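PDB 6DGM: phosphoglycerol transferase GacH, which probably transfers sn-glycerol-1-phosphate to the streptococcal rhamnose polysaccharide through its metal-dependent domain of the LTA-synthase and sulfatase family, the part described here. Local coordinates for residues A331-V336 / N356-I361; S99-N104 / N310-T315. All coordinates share one frame; numbering follows the deposited sequence.

Contact 1 of 2, residues A331-V336 / N356-I361; sequences ALLTEV and NDLKNI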
ATOM      1  N   ALA A 331      -2.226  15.543   8.816  1.00 22.01           N
ATOM      2  CA  ALA A 331      -1.533  15.832  10.068  1.00 21.98           C
ATOM      3  C   ALA A 331      -1.887  14.790  11.133  1.00 22.06           C
ATOM      4  O   ALA A 331      -1.004  14.247  11.806  1.00 22.44           O
ATOM      5  CB  ALA A 331      -1.877  17.246  10.559  1.00 22.02           C
ATOM      6  N   LEU A 332      -3.177  14.503  11.301  1.00 21.90           N
ATOM      7  CA  LEU A 332      -3.589  13.414  12.184  1.00 21.19           C
ATOM      8  C   LEU A 332      -2.924  12.105  11.780  1.00 20.35           C
ATOM      9  O   LEU A 332      -2.397  11.373  12.625  1.00 21.01           O
ATOM     10  CB  LEU A 332      -5.107  13.261  12.151  1.00 21.44           C
ATOM     11  CG  LEU A 332      -5.713  11.983  12.738  1.00 22.87           C
ATOM     12  CD1 LEU A 332      -5.371  11.821  14.199  1.00 21.55           C
ATOM     13  CD2 LEU A 332      -7.213  12.011  12.533  1.00 25.91           C
ATOM     14  N   LEU A 333      -2.938  11.795  10.485  1.00 19.17           N
ATOM     15  CA  LEU A 333      -2.356  10.536  10.030  1.00 19.70           C
ATOM     16  C   LEU A 333      -0.842  10.521  10.202  1.00 19.42           C
ATOM     17  O   LEU A 333      -0.253   9.446  10.345  1.00 19.44           O
ATOM     18  CB  LEU A 333      -2.767  10.252   8.588  1.00 21.21           C
ATOM     19  CG  LEU A 333      -4.271  10.016   8.412  1.00 23.57           C
ATOM     20  CD1 LEU A 333      -4.667  10.083   6.955  1.00 24.24           C
ATOM     21  CD2 LEU A 333      -4.654   8.674   9.012  1.00 23.81           C
ATOM     22  N   THR A 334      -0.199  11.694  10.203  1.00 19.80           N
ATOM     23  CA  THR A 334       1.225  11.754  10.529  1.00 21.11           C
ATOM     24  C   THR A 334       1.461  11.444  12.000  1.00 21.24           C
ATOM     25  O   THR A 334       2.414  10.729  12.339  1.00 22.12           O
ATOM     26  CB  THR A 334       1.782  13.127  10.159  1.00 22.97           C
ATOM     27  OG1 THR A 334       1.605  13.324   8.752  1.00 22.86           O
ATOM     28  CG2 THR A 334       3.267  13.230  10.484  1.00 24.62           C
ATOM     29  N   GLU A 335       0.594  11.958  12.882  1.00 21.45           N
ATOM     30  CA  GLU A 335       0.657  11.589  14.297  1.00 22.60           C
ATOM     31  C   GLU A 335       0.455  10.088  14.485  1.00 21.95           C
ATOM     32  O   GLU A 335       1.140   9.459  15.300  1.00 23.22           O
ATOM     33  CB  GLU A 335      -0.389  12.373  15.085  1.00 24.88           C
ATOM     34  CG  GLU A 335      -0.025  13.830  15.256  1.00 28.26           C
ATOM     35  CD  GLU A 335       1.061  14.023  16.302  1.00 33.96           C
ATOM     36  OE1 GLU A 335       0.743  13.973  17.509  1.00 36.50           O
ATOM     37  OE2 GLU A 335       2.230  14.210  15.911  1.00 35.48           O
ATOM     38  N   VAL A 336      -0.479   9.490  13.741  1.00 20.79           N
ATOM     39  CA  VAL A 336      -0.654   8.038  13.797  1.00 20.31           C
ATOM     40  C   VAL A 336       0.622   7.332  13.356  1.00 20.36           C
ATOM     41  O   VAL A 336       1.135   6.448  14.053  1.00 21.03           O
ATOM     42  CB  VAL A 336      -1.871   7.594  12.965  1.00 19.89           C
ATOM     43  CG1 VAL A 336      -1.966   6.067  12.907  1.00 19.83           C
ATOM     44  CG2 VAL A 336      -3.157   8.213  13.535  1.00 19.86           C
ATOM     45  N   ASN A 356      -8.131   7.464  19.421  1.00 19.76           N
ATOM     46  CA  ASN A 356      -9.477   7.974  19.638  1.00 21.62           C
ATOM     47  C   ASN A 356      -9.781   9.099  18.660  1.00 22.47           C
ATOM     48  O   ASN A 356     -10.892   9.176  18.121  1.00 23.48           O
ATOM     49  CB  ASN A 356      -9.684   8.419  21.076  1.00 23.67           C
ATOM     50  CG  ASN A 356     -11.077   8.952  21.303  1.00 25.34           C
ATOM     51  OD1 ASN A 356     -11.294  10.153  21.263  1.00 27.95           O
ATOM     52  ND2 ASN A 356     -12.031   8.055  21.527  1.00 24.62           N
ATOM     53  N   ASP A 357      -8.806   9.985  18.416  1.00 22.83           N
ATOM     54  CA  ASP A 357      -8.980  10.994  17.376  1.00 22.18           C
ATOM     55  C   ASP A 357      -9.286  10.324  16.039  1.00 21.31           C
ATOM     56  O   ASP A 357     -10.238  10.694  15.340  1.00 21.99           O
ATOM     57  CB  ASP A 357      -7.713  11.841  17.223  1.00 22.52           C
ATOM     58  CG  ASP A 357      -7.439  12.741  18.413  1.00 25.12           C
ATOM     59  OD1 ASP A 357      -8.364  13.022  19.197  1.00 26.62           O
ATOM     60  OD2 ASP A 357      -6.276  13.172  18.557  1.00 26.70           O
ATOM     61  N   LEU A 358      -8.466   9.335  15.663  1.00 19.17           N
ATOM     62  CA  LEU A 358      -8.643   8.658  14.381  1.00 17.97           C
ATOM     63  C   LEU A 358      -9.977   7.934  14.296  1.00 18.23           C
ATOM     64  O   LEU A 358     -10.665   8.020  13.272  1.00 18.93           O
ATOM     65  CB  LEU A 358      -7.477   7.701  14.142  1.00 18.02           C
ATOM     66  CG  LEU A 358      -7.573   6.886  12.858  1.00 19.48           C
ATOM     67  CD1 LEU A 358      -7.591   7.788  11.643  1.00 21.31           C
ATOM     68  CD2 LEU A 358      -6.423   5.884  12.760  1.00 19.16           C
ATOM     69  N   LYS A 359     -10.364   7.209  15.356  1.00 18.67           N
ATOM     70  CA  LYS A 359     -11.601   6.432  15.301  1.00 18.68           C
ATOM     71  C   LYS A 359     -12.816   7.335  15.112  1.00 19.47           C
ATOM     72  O   LYS A 359     -13.752   6.986  14.386  1.00 19.01           O
ATOM     73  CB  LYS A 359     -11.753   5.588  16.564  1.00 19.11           C
ATOM     74  CG  LYS A 359     -10.787   4.413  16.656  1.00 19.86           C
ATOM     75  CD  LYS A 359     -10.779   3.758  18.024  1.00 24.43           C
ATOM     76  CE  LYS A 359      -9.782   2.612  18.051  1.00 31.52           C
ATOM     77  NZ  LYS A 359      -9.642   1.996  19.388  1.00 38.55           N
ATOM     78  N   ASN A 360     -12.821   8.503  15.752  1.00 20.41           N
ATOM     79  CA  ASN A 360     -13.940   9.422  15.569  1.00 20.11           C
ATOM     80  C   ASN A 360     -14.029   9.904  14.125  1.00 19.62           C
ATOM     81  O   ASN A 360     -15.126   9.967  13.552  1.00 19.18           O
ATOM     82  CB  ASN A 360     -13.854  10.582  16.557  1.00 20.48           C
ATOM     83  CG  ASN A 360     -14.488  10.247  17.892  1.00 22.88           C
ATOM     84  OD1 ASN A 360     -15.704  10.090  17.983  1.00 24.16           O
ATOM     85  ND2 ASN A 360     -13.670  10.100  18.929  1.00 24.39           N
ATOM     86  N   ILE A 361     -12.886  10.230  13.509  1.00 19.22           N
ATOM     87  CA  ILE A 361     -12.876  10.634  12.102  1.00 19.06           C
ATOM     88  C   ILE A 361     -13.325   9.480  11.215  1.00 17.88           C
ATOM     89  O   ILE A 361     -14.142   9.642  10.296  1.00 17.67           O
ATOM     90  CB  ILE A 361     -11.470  11.126  11.708  1.00 20.74           C
ATOM     91  CG1 ILE A 361     -11.092  12.385  12.500  1.00 21.88           C
ATOM     92  CG2 ILE A 361     -11.375  11.348  10.182  1.00 21.76           C
ATOM     93  CD1 ILE A 361     -12.018  13.584  12.289  1.00 23.20           C
TER

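Contact 2 of 2, residues S99-N104 / N310-T315; sequences SLPFYN and NSSDFT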
ATOM      1  N   SER A  99      -6.172   5.595   3.909  1.00 16.04           N
ATOM      2  CA  SER A  99      -5.441   5.686   5.168  1.00 15.84           C
ATOM      3  C   SER A  99      -6.292   5.342   6.385  1.00 15.90           C
ATOM      4  O   SER A  99      -5.912   5.646   7.512  1.00 16.80           O
ATOM      5  CB  SER A  99      -4.772   7.055   5.361  1.00 17.33           C
ATOM      6  OG  SER A  99      -3.884   7.356   4.292  1.00 18.21           O
ATOM      7  N   LEU A 100      -7.449   4.727   6.193  1.00 15.76           N
ATOM      8  CA  LEU A 100      -8.266   4.291   7.320  1.00 16.58           C
ATOM      9  C   LEU A 100      -7.905   2.847   7.672  1.00 16.74           C
ATOM     10  O   LEU A 100      -8.052   1.961   6.814  1.00 17.05           O
ATOM     11  CB  LEU A 100      -9.739   4.383   6.952  1.00 17.01           C
ATOM     12  CG  LEU A 100     -10.245   5.798   6.624  1.00 17.33           C
ATOM     13  CD1 LEU A 100     -11.676   5.772   6.133  1.00 17.39           C
ATOM     14  CD2 LEU A 100     -10.105   6.733   7.836  1.00 18.00           C
ATOM     15  N   PRO A 101      -7.417   2.567   8.879  1.00 16.55           N
ATOM     16  CA  PRO A 101      -6.942   1.202   9.161  1.00 16.38           C
ATOM     17  C   PRO A 101      -8.059   0.186   9.325  1.00 15.15           C
ATOM     18  O   PRO A 101      -9.065   0.406  10.012  1.00 15.17           O
ATOM     19  CB  PRO A 101      -6.134   1.347  10.456  1.00 20.20           C
ATOM     20  CG  PRO A 101      -6.668   2.598  11.093  1.00 22.52           C
ATOM     21  CD  PRO A 101      -7.110   3.498   9.983  1.00 20.01           C
ATOM     22  N   PHE A 102      -7.827  -0.981   8.727  1.00 14.88           N
ATOM     23  CA  PHE A 102      -8.730  -2.119   8.882  1.00 15.36           C
ATOM     24  C   PHE A 102      -8.893  -2.494  10.344  1.00 16.09           C
ATOM     25  O   PHE A 102      -9.979  -2.907  10.763  1.00 16.84           O
ATOM     26  CB  PHE A 102      -8.133  -3.288   8.089  1.00 15.92           C
ATOM     27  CG  PHE A 102      -9.097  -4.396   7.756  1.00 17.86           C
ATOM     28  CD1 PHE A 102     -10.441  -4.333   8.074  1.00 19.69           C
ATOM     29  CD2 PHE A 102      -8.634  -5.502   7.070  1.00 19.26           C
ATOM     30  CE1 PHE A 102     -11.301  -5.364   7.725  1.00 22.01           C
ATOM     31  CE2 PHE A 102      -9.488  -6.532   6.723  1.00 21.96           C
ATOM     32  CZ  PHE A 102     -10.816  -6.463   7.048  1.00 22.72           C
ATOM     33  N   TYR A 103      -7.836  -2.347  11.142  1.00 17.14           N
ATOM     34  CA  TYR A 103      -7.895  -2.776  12.529  1.00 19.42           C
ATOM     35  C   TYR A 103      -8.884  -1.972  13.365  1.00 19.32           C
ATOM     36  O   TYR A 103      -9.199  -2.410  14.478  1.00 19.98           O
ATOM     37  CB  TYR A 103      -6.502  -2.781  13.177  1.00 22.20           C
ATOM     38  CG  TYR A 103      -5.759  -1.480  13.236  1.00 22.81           C
ATOM     39  CD1 TYR A 103      -6.207  -0.427  14.037  1.00 26.20           C
ATOM     40  CD2 TYR A 103      -4.565  -1.303  12.539  1.00 22.03           C
ATOM     41  CE1 TYR A 103      -5.528   0.762  14.097  1.00 29.45           C
ATOM     42  CE2 TYR A 103      -3.876  -0.124  12.605  1.00 25.55           C
ATOM     43  CZ  TYR A 103      -4.360   0.918  13.391  1.00 30.37           C
ATOM     44  OH  TYR A 103      -3.685   2.118  13.461  1.00 34.95           O
ATOM     45  N   ASN A 104      -9.376  -0.839  12.862  1.00 17.05           N
ATOM     46  CA  ASN A 104     -10.391  -0.065  13.568  1.00 17.21           C
ATOM     47  C   ASN A 104     -11.809  -0.392  13.128  1.00 17.32           C
ATOM     48  O   ASN A 104     -12.760   0.052  13.780  1.00 18.68           O
ATOM     49  CB  ASN A 104     -10.149   1.433  13.421  1.00 17.49           C
ATOM     50  CG  ASN A 104      -9.051   1.924  14.328  1.00 19.49           C
ATOM     51  OD1 ASN A 104      -8.710   1.266  15.323  1.00 20.64           O
ATOM     52  ND2 ASN A 104      -8.509   3.107  14.015  1.00 20.01           N
ATOM     53  N   ASN A 310       1.979   0.249   9.029  1.00 16.78           N
ATOM     54  CA  ASN A 310       0.799  -0.403   8.486  1.00 16.54           C
ATOM     55  C   ASN A 310       0.538   0.114   7.082  1.00 16.04           C
ATOM     56  O   ASN A 310       1.001   1.189   6.703  1.00 16.90           O
ATOM     57  CB  ASN A 310      -0.398  -0.027   9.361  1.00 18.87           C
ATOM     58  CG  ASN A 310      -1.458  -1.096   9.390  1.00 20.96           C
ATOM     59  OD1 ASN A 310      -1.159  -2.289   9.522  1.00 22.64           O
ATOM     60  ND2 ASN A 310      -2.718  -0.678   9.270  1.00 20.89           N
ATOM     61  N   SER A 311      -0.244  -0.653   6.312  1.00 15.90           N
ATOM     62  CA  SER A 311      -0.599  -0.210   4.964  1.00 16.26           C
ATOM     63  C   SER A 311      -1.313   1.143   4.986  1.00 16.19           C
ATOM     64  O   SER A 311      -1.155   1.953   4.064  1.00 16.12           O
ATOM     65  CB  SER A 311      -1.476  -1.255   4.266  1.00 16.73           C
ATOM     66  OG  SER A 311      -2.711  -1.511   4.943  1.00 17.28           O
ATOM     67  N   SER A 312      -2.102   1.401   6.030  1.00 15.68           N
ATOM     68  CA  SER A 312      -2.845   2.645   6.145  1.00 16.44           C
ATOM     69  C   SER A 312      -1.946   3.850   6.374  1.00 17.04           C
ATOM     70  O   SER A 312      -2.411   4.982   6.224  1.00 18.88           O
ATOM     71  CB  SER A 312      -3.859   2.525   7.289  1.00 17.42           C
ATOM     72  OG  SER A 312      -3.199   2.156   8.482  1.00 18.58           O
ATOM     73  N   ASP A 313      -0.680   3.635   6.737  1.00 16.56           N
ATOM     74  CA  ASP A 313       0.259   4.700   7.027  1.00 16.90           C
ATOM     75  C   ASP A 313       0.988   5.224   5.794  1.00 16.78           C
ATOM     76  O   ASP A 313       1.736   6.192   5.911  1.00 17.37           O
ATOM     77  CB  ASP A 313       1.346   4.196   7.994  1.00 18.15           C
ATOM     78  CG  ASP A 313       0.840   3.921   9.394  1.00 18.89           C
ATOM     79  OD1 ASP A 313      -0.024   4.678   9.896  1.00 19.44           O
ATOM     80  OD2 ASP A 313       1.326   2.930   9.991  1.00 19.16           O
ATOM     81  N   PHE A 314       0.820   4.586   4.623  1.00 15.73           N
ATOM     82  CA  PHE A 314       1.688   4.915   3.501  1.00 16.26           C
ATOM     83  C   PHE A 314       1.534   6.366   3.064  1.00 17.47           C
ATOM     84  O   PHE A 314       2.529   7.018   2.740  1.00 18.13           O
ATOM     85  CB  PHE A 314       1.441   3.990   2.316  1.00 16.39           C
ATOM     86  CG  PHE A 314       2.045   2.609   2.470  1.00 19.30           C
ATOM     87  CD1 PHE A 314       3.190   2.382   3.217  1.00 24.31           C
ATOM     88  CD2 PHE A 314       1.454   1.537   1.853  1.00 16.68           C
ATOM     89  CE1 PHE A 314       3.715   1.091   3.336  1.00 23.89           C
ATOM     90  CE2 PHE A 314       1.971   0.256   1.969  1.00 16.14           C
ATOM     91  CZ  PHE A 314       3.098   0.035   2.692  1.00 19.05           C
ATOM     92  N   THR A 315       0.305   6.893   3.034  1.00 16.92           N
ATOM     93  CA  THR A 315       0.124   8.257   2.541  1.00 17.47           C
ATOM     94  C   THR A 315       0.809   9.272   3.451  1.00 18.08           C
ATOM     95  O   THR A 315       1.498  10.173   2.976  1.00 18.06           O
ATOM     96  CB  THR A 315      -1.352   8.595   2.351  1.00 18.26           C
ATOM     97  OG1 THR A 315      -1.928   7.656   1.452  1.00 17.53           O
ATOM     98  CG2 THR A 315      -1.519  10.009   1.735  1.00 19.97           C
TER
HETATM   99  O   HOH W   1      -2.217   5.382   3.284  1.00 16.81           O
HETATM  100  O   HOH W   2      -1.347   7.618   6.264  1.00 17.52           O
HETATM  101  O   HOH W   3      -4.662   8.427   1.899  1.00 18.54           O
HETATM  102  O   HOH W   4      -1.884   2.355  11.726  1.00 25.59           O

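Contact 1 of 2, residues A331-V336 / N356-I361
Leu332 lays its two methyl groups against three residues of 356-361: CD1 rests on CB of Asp357 at 3.8 Å, while CD2 reaches CG1 of Ile361 at 3.9 Å and lies nearly as close to CA of Leu358. Its CG stands anti to the backbone N (chi1 166°), and the side chain slides past that of Ile361 in the opposite direction. Leu358 answers with a fork of its own: CD1 meets CD2 of Leu333 at 4.0 Å and CD2 meets CG2 of Val336 at 4.1 Å, crossing each of these side chains at about a right angle. The contact is thus made by aliphatic carbons on both helices. The axes of the two short segments come within 10.4 Å, with 136° between their N-to-C directions. Asp357 contributes only its CB to this contact, its OD2 being hydrogen-bonded to Tyr21 OH. Helix 11-29 packs beside both segments, touching Leu332 through Tyr21 and Asp357 through Ile17, while Leu333 also rests on Ala316 of helix 314-321, so the pair lies within a cluster of helices.

Contact 2 of 2, residues S99-N104 / N310-T315
Ser99 and Ser312 bring their backbones within 4.1 Å, CA to CA, where the end of one helix passes the approach to another. Ser99 has left helix 89-98 with a positive phi of 70°, and residues 311-313 have helical backbone angles where the chain runs into helix 314-321. Here Ser99 CA makes a CA-H...O contact of 3.3 Å with Ser312 O. Three waters gather at the hydroxyl of Ser99: water 1 joins OG to Thr315 N, from which it accepts at 3.0 Å, water 2 links OG to Ser312 O, and water 3 bridges to Thr315 OG1, which is also hydrogen-bonded to Tyr43 OH. Both segments fall in the sulfatase family region, of the alkaline phosphatase clan, and residues 310-315 lead from edge strand 308-310 of the mixed sheet into a helix. Beyond the waters, Pro101 sets CB 3.6 Å from Ser312 OG. That same CB lies over the centre of the Tyr103 ring, 3.4 Å above its plane, in a contact within the loop. The CG of Tyr103 sits between the backbone N and carbonyl carbon (chi1 60°), and CE2 comes 4.1 Å from Asn310 CG, the ring and amide planes 45° apart. Tyr103 OH reaches water 4, which makes a weak bond to Asp313 OD1. Asn310 N donates to Asp313 OD2 at 2.9 Å, a carboxylate oxygen that Ser341 OG also engages.

Contacts 1 and 2 lie side by side, centres 11 Å apart, and are both buried, but differ in chemistry. Contact 1 lies farther from the middle of the chain and joins two regular helices through hydrocarbon alone; contact 2 is more central, yet it joins a loop to a helix start, where polar backbone and hydroxyl groups are met by water. Tyr103, partly exposed, marks the margin of contact 2, whereas every touching residue of contact 1 is buried. The two also abut: Leu333 CD1 packs on Ser99 CB at 3.4 Å, and Leu358 CD2 on Pro101 CG at 3.7 Å. Helices 314-321 and 328-339 follow one another in the chain, carrying it from contact 2 into contact 1.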